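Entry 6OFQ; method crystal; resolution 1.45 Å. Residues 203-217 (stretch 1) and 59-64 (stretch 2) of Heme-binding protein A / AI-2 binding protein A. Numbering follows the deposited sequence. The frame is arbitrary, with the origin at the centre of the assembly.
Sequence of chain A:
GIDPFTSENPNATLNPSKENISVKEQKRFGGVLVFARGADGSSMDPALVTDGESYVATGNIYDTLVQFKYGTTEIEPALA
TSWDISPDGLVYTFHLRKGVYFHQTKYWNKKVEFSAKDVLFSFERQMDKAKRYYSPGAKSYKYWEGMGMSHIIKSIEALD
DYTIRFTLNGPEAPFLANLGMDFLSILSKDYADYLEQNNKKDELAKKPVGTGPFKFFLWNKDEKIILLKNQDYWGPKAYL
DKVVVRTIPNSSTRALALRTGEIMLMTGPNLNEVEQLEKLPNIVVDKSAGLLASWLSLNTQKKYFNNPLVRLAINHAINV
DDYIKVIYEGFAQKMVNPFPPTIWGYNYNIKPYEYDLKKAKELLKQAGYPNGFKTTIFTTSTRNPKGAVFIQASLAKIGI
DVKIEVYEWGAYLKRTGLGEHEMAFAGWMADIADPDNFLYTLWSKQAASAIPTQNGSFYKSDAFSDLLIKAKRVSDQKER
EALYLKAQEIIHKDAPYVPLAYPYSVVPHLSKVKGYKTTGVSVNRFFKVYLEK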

# COMPACT_ATOMS: atom_id res chain seq x y z
N GLU A 203 -4.14 -23.03 3.35
CA GLU A 203 -3.25 -23.04 2.23
C GLU A 203 -3.65 -22.07 1.10
O GLU A 203 -2.85 -21.76 0.20
CB GLU A 203 -3.04 -24.43 1.64
CG GLU A 203 -2.21 -25.33 2.56
CD GLU A 203 -1.75 -26.61 1.88
OE1 GLU A 203 -1.21 -27.39 2.69
OE2 GLU A 203 -1.94 -26.89 0.68
N LEU A 204 -4.89 -21.59 1.14
CA LEU A 204 -5.33 -20.59 0.14
C LEU A 204 -4.44 -19.34 0.23
O LEU A 204 -4.27 -18.67 -0.79
CB LEU A 204 -6.80 -20.22 0.38
CG LEU A 204 -7.50 -19.37 -0.73
CD1 LEU A 204 -7.52 -20.13 -2.05
CD2 LEU A 204 -8.88 -18.96 -0.20
N ALA A 205 -3.95 -19.11 1.43
CA ALA A 205 -3.08 -17.92 1.68
C ALA A 205 -1.60 -18.25 1.73
O ALA A 205 -0.78 -17.37 2.04
CB ALA A 205 -3.47 -17.30 2.97
N LYS A 206 -1.24 -19.48 1.33
CA LYS A 206 0.16 -19.94 1.33
C LYS A 206 0.64 -20.48 -0.01
O LYS A 206 1.82 -20.26 -0.38
CB LYS A 206 0.35 -21.08 2.35
CG LYS A 206 0.15 -20.57 3.76
CD LYS A 206 0.37 -21.66 4.82
CE LYS A 206 0.42 -21.03 6.20
NZ LYS A 206 -0.86 -21.15 6.95
N LYS A 207 -0.28 -21.08 -0.74
CA LYS A 207 0.05 -21.74 -2.00
C LYS A 207 -0.98 -21.22 -3.01
O LYS A 207 -2.05 -21.81 -3.19
CB LYS A 207 0.01 -23.27 -1.81
CG LYS A 207 1.17 -23.78 -0.96
CD LYS A 207 1.00 -25.26 -0.68
CE LYS A 207 2.11 -25.66 0.29
NZ LYS A 207 1.99 -27.03 0.89
N PRO A 208 -0.74 -20.04 -3.60
CA PRO A 208 -1.81 -19.33 -4.26
C PRO A 208 -2.06 -19.78 -5.67
O PRO A 208 -1.18 -20.26 -6.34
CB PRO A 208 -1.29 -17.88 -4.20
CG PRO A 208 0.23 -18.02 -4.33
CD PRO A 208 0.49 -19.23 -3.46
N VAL A 209 -3.29 -19.53 -6.16
CA VAL A 209 -3.71 -19.74 -7.51
C VAL A 209 -4.38 -18.50 -8.10
O VAL A 209 -5.37 -18.07 -7.54
CB VAL A 209 -4.64 -20.98 -7.57
CG1 VAL A 209 -5.18 -21.18 -8.98
CG2 VAL A 209 -3.88 -22.24 -7.15
N GLY A 210 -3.81 -17.96 -9.16
CA GLY A 210 -4.34 -16.73 -9.78
C GLY A 210 -4.42 -16.88 -11.27
O GLY A 210 -4.23 -17.97 -11.83
N THR A 211 -4.64 -15.78 -11.96
CA THR A 211 -4.65 -15.71 -13.41
C THR A 211 -3.55 -14.87 -14.04
O THR A 211 -3.50 -14.75 -15.25
CB THR A 211 -5.99 -15.16 -13.92
OG1 THR A 211 -6.21 -13.85 -13.39
CG2 THR A 211 -7.18 -16.02 -13.55
N GLY A 212 -2.70 -14.27 -13.20
CA GLY A 212 -1.77 -13.29 -13.70
C GLY A 212 -0.59 -13.78 -14.48
O GLY A 212 -0.45 -15.00 -14.71
N PRO A 213 0.30 -12.86 -14.83
CA PRO A 213 1.34 -13.20 -15.80
C PRO A 213 2.46 -14.06 -15.21
O PRO A 213 3.30 -14.50 -16.00
CB PRO A 213 1.87 -11.84 -16.23
CG PRO A 213 1.45 -10.89 -15.16
CD PRO A 213 0.16 -11.42 -14.60
N PHE A 214 2.55 -14.14 -13.89
CA PHE A 214 3.42 -15.10 -13.20
C PHE A 214 2.65 -16.01 -12.29
O PHE A 214 1.61 -15.63 -11.78
CB PHE A 214 4.51 -14.35 -12.41
CG PHE A 214 5.42 -13.52 -13.26
CD1 PHE A 214 5.10 -12.19 -13.51
CD2 PHE A 214 6.59 -14.04 -13.81
CE1 PHE A 214 5.91 -11.43 -14.31
CE2 PHE A 214 7.43 -13.28 -14.60
CZ PHE A 214 7.07 -11.97 -14.84
N LYS A 215 3.22 -17.20 -12.07
CA LYS A 215 2.63 -18.12 -11.12
C LYS A 215 3.61 -18.43 -10.01
O LYS A 215 4.83 -18.25 -10.18
CB LYS A 215 2.15 -19.40 -11.79
CG LYS A 215 3.28 -20.16 -12.45
CD LYS A 215 2.69 -21.25 -13.34
CE LYS A 215 3.83 -21.88 -14.13
NZ LYS A 215 3.15 -22.97 -14.87
N PHE A 216 3.09 -18.82 -8.86
CA PHE A 216 3.90 -19.16 -7.69
C PHE A 216 4.67 -20.48 -7.87
O PHE A 216 4.07 -21.42 -8.38
CB PHE A 216 2.95 -19.30 -6.52
CG PHE A 216 3.55 -19.68 -5.22
CD1 PHE A 216 3.80 -21.00 -4.89
CD2 PHE A 216 3.78 -18.73 -4.25
CE1 PHE A 216 4.32 -21.37 -3.65
CE2 PHE A 216 4.23 -19.08 -2.98
CZ PHE A 216 4.50 -20.38 -2.70
N PHE A 217 5.93 -20.45 -7.45
CA PHE A 217 6.71 -21.70 -7.33
C PHE A 217 7.09 -22.03 -5.92
O PHE A 217 6.95 -23.19 -5.50
CB PHE A 217 7.89 -21.71 -8.28
CG PHE A 217 8.71 -22.97 -8.23
CD1 PHE A 217 8.19 -24.12 -8.79
CD2 PHE A 217 9.92 -22.97 -7.61
CE1 PHE A 217 8.91 -25.30 -8.71
CE2 PHE A 217 10.64 -24.15 -7.53
CZ PHE A 217 10.14 -25.28 -8.13
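Stretch 2, residues 59-64: GNIYDT

Residues 60-63 lie along the 208-216 part of stretch 1, and the two chains run in opposite directions: Asn60 meets Pro213 and Phe214, Ile61 meets Gly212, Tyr62 meets Gly210, and Asp63 comes back to Thr211 and Gly212. Stretch 2 leaves a weakly bonded helical turn near Asn60 and Ile61 (phi/psi -88/-21 and -91/-41) and extends at Tyr62 (-109/150) and Asp63 (-108/165). Stretch 1 opens at the end of a 3-10 segment (203-204), then runs as loop or turn up to the strand that starts at Phe214.

Two backbone hydrogen bonds fix the register, Gly212 N to Ile61 O at 2.8 Å (N-H...O angle 151°) and Phe214 N to Asn60 O at 3.2 Å (158°). Ile61 CA also approaches Phe214 O at 3.4 Å, with an angle of 178° at the hydrogen.

The close fit depends on two glycines. The carbonyl of Ile61 is the bump that fills the space beside them, its O lying 3.4 Å from Gly210 CA. An ideal CB on Gly210 would fall 2.1 Å from Ile61 O, and one on Gly212 would fall 2.9 Å from Ile61 O and 2.8 Å from Asn60 O; all three are clashes.

The Ile61 CA-to-CB bond points away overall, yet with chi1 m and chi2 t its CD1 comes back against both Pro208 and Phe216, 3.9 Å from Pro208 CG and 4.1 Å from Phe216 CB, at the edge of the Phe216 ring. Tyr62 likewise starts away, and its ring reaches along stretch 1: CE1 is 3.4 Å from Val209 O, and OH is 3.2 Å from Pro208 CB. Water 1 bridges the two stretches, donating to Tyr62 OH (2.8 Å) and Leu204 O (2.9 Å) and accepting from Val209 N (3.3 Å).

Asp63 points toward stretch 1, where its OD2 accepts a 2.7 Å hydrogen bond from Thr211 OG1.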

# COMPACT_ATOMS: atom_id res chain seq x y z
N GLY A 59 0.74 -9.20 -6.47
CA GLY A 59 0.41 -8.39 -7.63
C GLY A 59 0.81 -8.99 -8.96
O GLY A 59 0.27 -8.62 -10.01
N ASN A 60 1.79 -9.89 -8.95
CA ASN A 60 2.19 -10.59 -10.15
C ASN A 60 1.38 -11.90 -10.41
O ASN A 60 1.38 -12.36 -11.55
CB ASN A 60 3.67 -10.95 -9.97
CG ASN A 60 4.58 -9.78 -10.24
OD1 ASN A 60 4.75 -9.40 -11.38
ND2 ASN A 60 5.16 -9.20 -9.19
N ILE A 61 0.78 -12.42 -9.36
CA ILE A 61 0.09 -13.73 -9.38
C ILE A 61 -1.37 -13.53 -9.74
O ILE A 61 -1.99 -14.36 -10.46
CB ILE A 61 0.27 -14.40 -8.01
CG1 ILE A 61 1.74 -14.84 -7.86
CG2 ILE A 61 -0.73 -15.54 -7.83
CD1 ILE A 61 2.09 -15.25 -6.43
N TYR A 62 -2.00 -12.49 -9.18
CA TYR A 62 -3.45 -12.32 -9.30
C TYR A 62 -3.79 -11.15 -10.23
O TYR A 62 -3.04 -10.18 -10.31
CB TYR A 62 -4.13 -11.98 -7.98
CG TYR A 62 -3.99 -13.05 -6.90
CD1 TYR A 62 -4.81 -14.16 -6.89
CD2 TYR A 62 -3.02 -12.96 -5.93
CE1 TYR A 62 -4.74 -15.12 -5.90
CE2 TYR A 62 -2.97 -13.91 -4.92
CZ TYR A 62 -3.84 -14.98 -4.90
OH TYR A 62 -3.77 -15.87 -3.85
N ASP A 63 -4.95 -11.26 -10.89
CA ASP A 63 -5.61 -10.14 -11.52
C ASP A 63 -6.85 -9.70 -10.80
O ASP A 63 -7.42 -10.40 -9.96
CB ASP A 63 -6.01 -10.49 -12.94
CG ASP A 63 -4.79 -10.76 -13.80
OD1 ASP A 63 -3.88 -9.90 -13.86
OD2 ASP A 63 -4.71 -11.84 -14.44
N THR A 64 -7.25 -8.50 -11.21
CA THR A 64 -8.44 -7.82 -10.72
C THR A 64 -9.43 -7.62 -11.90
O THR A 64 -9.10 -7.91 -13.05
CB THR A 64 -8.07 -6.48 -10.04
OG1 THR A 64 -7.00 -5.86 -10.75
CG2 THR A 64 -7.62 -6.68 -8.58
O HOH W 1 -4.97 -18.44 -3.60
O HOH W 2 -6.36 -13.80 -10.47